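PDB 5LG5: allantoin racemase from Pseudomonas fluorescens, which catalyses the interconversion of the two enantiomers of allantoin and probably also racemises other 5-monosubstituted hydantoins. Local coordinates for residues A74-H79 against V93-A98; H108-V113 against V175-C180. All blocks are in the same frame, centred on the assembly; numbering follows the deposited sequence.

Contact 1. Residues A74-H79 against V93-A98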
loop_
_atom_site.group_PDB
_atom_site.type_symbol
_atom_site.label_atom_id
_atom_site.label_comp_id
_atom_site.label_asym_id
_atom_site.label_seq_id
_atom_site.Cartn_x
_atom_site.Cartn_y
_atom_site.Cartn_z
ATOM N N ALA E 74 -11.763 4.562 -26.455
ATOM C CA ALA E 74 -12.612 5.620 -25.926
ATOM C C ALA E 74 -13.734 5.039 -25.100
ATOM O O ALA E 74 -14.907 5.093 -25.485
ATOM C CB ALA E 74 -13.178 6.471 -27.056
ATOM N N GLY E 75 -13.368 4.448 -23.978
ATOM C CA GLY E 75 -14.351 4.003 -23.014
ATOM C C GLY E 75 -13.728 4.187 -21.654
ATOM O O GLY E 75 -12.511 4.029 -21.499
ATOM N N TYR E 76 -14.552 4.507 -20.664
ATOM C CA TYR E 76 -14.023 4.720 -19.328
ATOM C C TYR E 76 -14.156 3.521 -18.397
ATOM O O TYR E 76 -15.265 3.109 -18.051
ATOM C CB TYR E 76 -14.609 5.990 -18.702
ATOM C CG TYR E 76 -13.599 6.706 -17.854
ATOM C CD1 TYR E 76 -12.857 7.763 -18.372
ATOM C CD2 TYR E 76 -13.323 6.276 -16.555
ATOM C CE1 TYR E 76 -11.902 8.411 -17.601
ATOM C CE2 TYR E 76 -12.378 6.911 -15.777
ATOM C CZ TYR E 76 -11.665 7.979 -16.304
ATOM O OH TYR E 76 -10.713 8.606 -15.520
ATOM N N GLY E 77 -13.013 2.933 -18.042
ATOM C CA GLY E 77 -12.986 1.860 -17.063
ATOM C C GLY E 77 -13.239 0.481 -17.647
ATOM O O GLY E 77 -13.584 -0.448 -16.915
ATOM N N GLU E 78 -13.116 0.353 -18.967
ATOM C CA GLU E 78 -13.244 -0.957 -19.615
ATOM C C GLU E 78 -11.939 -1.700 -19.795
ATOM O O GLU E 78 -10.857 -1.120 -19.791
ATOM C CB GLU E 78 -13.966 -0.877 -20.968
ATOM C CG GLU E 78 -15.435 -0.625 -20.852
ATOM C CD GLU E 78 -15.756 0.783 -20.426
ATOM O OE1 GLU E 78 -15.019 1.700 -20.855
ATOM O OE2 GLU E 78 -16.737 0.967 -19.658
ATOM N N HIS E 79 -12.075 -3.004 -19.988
ATOM C CA HIS E 79 -10.946 -3.861 -20.239
ATOM C C HIS E 79 -10.535 -3.751 -21.692
ATOM O O HIS E 79 -11.266 -3.195 -22.522
ATOM C CB HIS E 79 -11.323 -5.306 -19.946
ATOM C CG HIS E 79 -11.501 -5.607 -18.491
ATOM N ND1 HIS E 79 -10.462 -5.595 -17.599
ATOM C CD2 HIS E 79 -12.606 -5.976 -17.786
ATOM C CE1 HIS E 79 -10.908 -5.924 -16.392
ATOM N NE2 HIS E 79 -12.202 -6.156 -16.487
ATOM N N VAL E 93 -3.737 4.288 -26.254
ATOM C CA VAL E 93 -4.067 5.022 -25.046
ATOM C C VAL E 93 -5.547 4.953 -24.726
ATOM O O VAL E 93 -6.406 5.164 -25.585
ATOM C CB VAL E 93 -3.427 6.464 -24.964
ATOM C CG1 VAL E 93 -2.815 6.907 -26.281
ATOM C CG2 VAL E 93 -4.407 7.483 -24.396
ATOM N N ASP E 94 -5.830 4.560 -23.496
ATOM C CA ASP E 94 -7.199 4.468 -23.054
ATOM C C ASP E 94 -7.563 5.790 -22.411
ATOM O O ASP E 94 -6.762 6.357 -21.657
ATOM C CB ASP E 94 -7.368 3.320 -22.071
ATOM C CG ASP E 94 -8.803 3.020 -21.820
ATOM O OD1 ASP E 94 -9.464 3.815 -21.102
ATOM O OD2 ASP E 94 -9.291 2.026 -22.398
ATOM N N ILE E 95 -8.767 6.276 -22.686
ATOM C CA ILE E 95 -9.157 7.603 -22.198
ATOM C C ILE E 95 -9.193 7.673 -20.677
ATOM O O ILE E 95 -9.080 8.748 -20.095
ATOM C CB ILE E 95 -10.496 8.085 -22.793
ATOM C CG1 ILE E 95 -11.669 7.249 -22.264
ATOM C CG2 ILE E 95 -10.433 8.066 -24.325
ATOM C CD1 ILE E 95 -13.060 7.759 -22.734
ATOM N N THR E 96 -9.337 6.511 -20.047
ATOM C CA THR E 96 -9.333 6.400 -18.596
ATOM C C THR E 96 -8.017 6.888 -18.026
ATOM O O THR E 96 -7.966 7.792 -17.190
ATOM C CB THR E 96 -9.491 4.928 -18.169
ATOM O OG1 THR E 96 -10.637 4.349 -18.816
ATOM C CG2 THR E 96 -9.616 4.813 -16.656
ATOM N N GLU E 97 -6.942 6.277 -18.489
ATOM C CA GLU E 97 -5.619 6.629 -18.020
ATOM C C GLU E 97 -5.195 7.975 -18.559
ATOM O O GLU E 97 -4.600 8.770 -17.842
ATOM C CB GLU E 97 -4.668 5.497 -18.377
ATOM C CG GLU E 97 -5.128 4.255 -17.636
ATOM C CD GLU E 97 -4.880 2.969 -18.374
ATOM O OE1 GLU E 97 -5.658 2.023 -18.143
ATOM O OE2 GLU E 97 -3.927 2.903 -19.183
ATOM N N ALA E 98 -5.588 8.274 -19.790
ATOM C CA ALA E 98 -5.308 9.592 -20.341
ATOM C C ALA E 98 -5.882 10.665 -19.421
ATOM O O ALA E 98 -5.164 11.579 -19.013
ATOM C CB ALA E 98 -5.886 9.719 -21.734
#

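Contact 2. Residues H108-V113 against V175-C180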
loop_
_atom_site.group_PDB
_atom_site.type_symbol
_atom_site.label_atom_id
_atom_site.label_comp_id
_atom_site.label_asym_id
_atom_site.label_seq_id
_atom_site.Cartn_x
_atom_site.Cartn_y
_atom_site.Cartn_z
ATOM N N HIS E 108 -3.592 18.372 -6.769
ATOM C CA HIS E 108 -3.066 17.418 -5.808
ATOM C C HIS E 108 -3.841 16.099 -5.840
ATOM O O HIS E 108 -3.287 15.034 -5.582
ATOM C CB HIS E 108 -3.085 18.011 -4.403
ATOM C CG HIS E 108 -2.338 17.193 -3.403
ATOM N ND1 HIS E 108 -2.976 16.388 -2.486
ATOM C CD2 HIS E 108 -1.011 17.032 -3.195
ATOM C CE1 HIS E 108 -2.071 15.778 -1.740
ATOM N NE2 HIS E 108 -0.874 16.155 -2.145
ATOM N N ALA E 109 -5.120 16.184 -6.186
ATOM C CA ALA E 109 -5.981 15.009 -6.243
ATOM C C ALA E 109 -7.053 15.212 -7.308
ATOM O O ALA E 109 -7.487 16.350 -7.546
ATOM C CB ALA E 109 -6.624 14.748 -4.858
ATOM N N TYR E 110 -7.461 14.124 -7.967
ATOM C CA TYR E 110 -8.523 14.199 -8.975
ATOM C C TYR E 110 -9.678 13.276 -8.586
ATOM O O TYR E 110 -9.488 12.308 -7.851
ATOM C CB TYR E 110 -8.001 13.852 -10.384
ATOM C CG TYR E 110 -7.662 12.382 -10.551
ATOM C CD1 TYR E 110 -6.385 11.917 -10.293
ATOM C CD2 TYR E 110 -8.623 11.461 -10.954
ATOM C CE1 TYR E 110 -6.069 10.585 -10.422
ATOM C CE2 TYR E 110 -8.309 10.117 -11.097
ATOM C CZ TYR E 110 -7.029 9.698 -10.827
ATOM O OH TYR E 110 -6.706 8.378 -10.958
ATOM N N SER E 111 -10.876 13.579 -9.072
ATOM C CA SER E 111 -12.002 12.662 -8.921
ATOM C C SER E 111 -12.593 12.345 -10.276
ATOM O O SER E 111 -12.533 13.149 -11.206
ATOM C CB SER E 111 -13.095 13.213 -7.982
ATOM O OG SER E 111 -12.720 13.109 -6.617
ATOM N N VAL E 112 -13.131 11.148 -10.397
ATOM C CA VAL E 112 -13.783 10.745 -11.614
ATOM C C VAL E 112 -15.281 10.745 -11.393
ATOM O O VAL E 112 -15.761 10.209 -10.401
ATOM C CB VAL E 112 -13.313 9.336 -12.035
ATOM C CG1 VAL E 112 -13.981 8.918 -13.343
ATOM C CG2 VAL E 112 -11.780 9.303 -12.150
ATOM N N VAL E 113 -16.023 11.356 -12.303
ATOM C CA VAL E 113 -17.470 11.278 -12.232
ATOM C C VAL E 113 -17.937 10.380 -13.350
ATOM O O VAL E 113 -17.711 10.674 -14.521
ATOM C CB VAL E 113 -18.161 12.646 -12.360
ATOM C CG1 VAL E 113 -19.667 12.447 -12.393
ATOM C CG2 VAL E 113 -17.747 13.570 -11.213
ATOM N N VAL E 175 -9.394 18.432 -9.320
ATOM C CA VAL E 175 -9.641 18.296 -10.742
ATOM C C VAL E 175 -10.720 17.256 -10.954
ATOM O O VAL E 175 -10.794 16.263 -10.217
ATOM C CB VAL E 175 -8.355 17.876 -11.505
ATOM C CG1 VAL E 175 -8.622 17.769 -13.012
ATOM C CG2 VAL E 175 -7.218 18.858 -11.235
ATOM N N ILE E 176 -11.566 17.485 -11.950
ATOM C CA ILE E 176 -12.592 16.514 -12.277
ATOM C C ILE E 176 -12.254 15.833 -13.583
ATOM O O ILE E 176 -11.880 16.492 -14.545
ATOM C CB ILE E 176 -13.971 17.168 -12.414
ATOM C CG1 ILE E 176 -14.347 17.881 -11.109
ATOM C CG2 ILE E 176 -14.990 16.125 -12.783
ATOM C CD1 ILE E 176 -14.578 16.944 -9.921
ATOM N N CYS E 177 -12.345 14.505 -13.604
ATOM C CA CYS E 177 -12.262 13.750 -14.850
ATOM C C CYS E 177 -13.635 13.261 -15.265
ATOM O O CYS E 177 -14.367 12.711 -14.445
ATOM C CB CYS E 177 -11.317 12.539 -14.710
ATOM S SG CYS E 177 -9.593 12.947 -14.368
ATOM N N LEU E 178 -13.988 13.475 -16.526
ATOM C CA LEU E 178 -15.182 12.854 -17.092
ATOM C C LEU E 178 -14.986 11.345 -17.088
ATOM O O LEU E 178 -13.934 10.853 -17.503
ATOM C CB LEU E 178 -15.411 13.351 -18.514
ATOM C CG LEU E 178 -15.585 14.871 -18.571
ATOM C CD1 LEU E 178 -15.990 15.322 -19.970
ATOM C CD2 LEU E 178 -16.600 15.329 -17.539
ATOM N N GLY E 179 -15.986 10.603 -16.624
ATOM C CA GLY E 179 -15.804 9.174 -16.416
ATOM C C GLY E 179 -16.687 8.361 -17.331
ATOM O O GLY E 179 -17.189 7.292 -16.954
ATOM N N CYS E 180 -16.919 8.910 -18.522
ATOM C CA CYS E 180 -17.596 8.191 -19.595
ATOM C C CYS E 180 -17.232 8.773 -20.967
ATOM O O CYS E 180 -17.097 9.996 -21.119
ATOM C CB CYS E 180 -19.112 8.203 -19.374
ATOM S SG CYS E 180 -20.030 7.312 -20.646
#

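Contact 1. Residues A74-H79 against V93-A98
Tyr-76 lays one face of its ring on Thr-96 at the start of helix 95-103, with Thr-96 CA 3.7 Å from the centroid of the Tyr-76 ring in a CH-pi contact offset toward the rim. The methyl CG2 of Thr-96 reaches the far half of the ring, 3.6 Å from Tyr-76 CE2. This is the tight part of the contact, where the loop leaving strand 70-74 crosses the end of the neighbouring parallel strand 92-94. Beside it Ile-95 points toward the loop, and its CG2 lies 3.6 Å from Ala-74 CA. Past Tyr-76 the contact loosens: Glu-78 comes no nearer than 4.4 Å, from its O to Asp-94 OD2, and its side chain turns instead to Val-8 and Val-44. An alanine in place of Tyr-76 would probably leave Thr-96 CA and CG2 without their aromatic cover and open a gap beside Ile-123 of helix 120-129. The polar part is a short chain of hydrogen bonds. Thr-96 OG1, anti to its carbonyl carbon (chi1 -52°), accepts from Gly-77 N at 2.9 Å and donates to Asp-94 OD1 at 2.6 Å. Asp-94 is the N-cap of the helix, and its OD1 uses the anti lone pair for Thr-96 N while the hydroxyl arrives from the syn side, out of the carboxylate plane. Because the hydroxyl proton goes to Asp-94, the oxygen of Thr-96 can serve as acceptor for Gly-77, so the loop is linked to the N-cap carboxylate through the Thr-96 hydroxyl.

Contact 2. Residues H108-V113 against V175-C180
Ser-111 and Val-113 pair in register with Ile-176 and Leu-178, the strand axes 4.7 Å apart and their directions 29° from parallel. These are the two inner strands of the second four-stranded parallel sheet in this alpha/beta fold. Three nearly straight bonds, Ser-111 N to Val-175 O, Cys-177 N to Ser-111 O and Val-113 N to Cys-177 O, hold the middle; those at the two ends, Val-175 N to Ala-109 O and Gly-179 N to Val-113 O, are weak. Tyr-110, Val-112, Val-175 and Cys-177 occupy one face, which helix 95-103 covers in part. There the Tyr-110 ring leaves the backbone with CG between N and the carbonyl carbon (chi1 71°), and its CD2 meets Cys-177 SG at 3.8 Å in an oblique sulfur-aromatic contact. Its hydroxyl bonds to Leu-132 O. Val-112 CG2 touches Cys-177 CB at 4.2 Å and also sits in plane at the edge of the tyrosine ring. The other face, under helix 153-171, carries Val-113 and Ile-176, whose CG2 methyls meet at 4.1 Å, and Ser-111, whose OG bonds to Ser-138 OG. Where the pairing ends, Val-112 CG1 rests 3.6 Å from Gly-179 CA, at a place where a side chain would collide with it.

How the contacts relate
From the N terminus, strand 70-74 runs into contact 1, which closes after a short excursion through helix 81-87 and strand 92-94, at the C-terminal ends of strands 70-74 and 92-94 of the first parallel sheet. Helix 95-103, begun in contact 1, then leads straight to strand 110-114 in the second sheet. Contact 2 closes a far longer loop, taking in helix 120-129, strand 136-141 and helix 153-171 before returning at strand 175-179. The two are in series, neither nested nor crossed, with centres about 13 Å apart. Tyr-76 bridges them: its CE2 lies 3.5 Å from Val-112 CG1, and its CE1 is 3.2 Å from Leu-178 O, so the loop of one sheet packs against strands of the other.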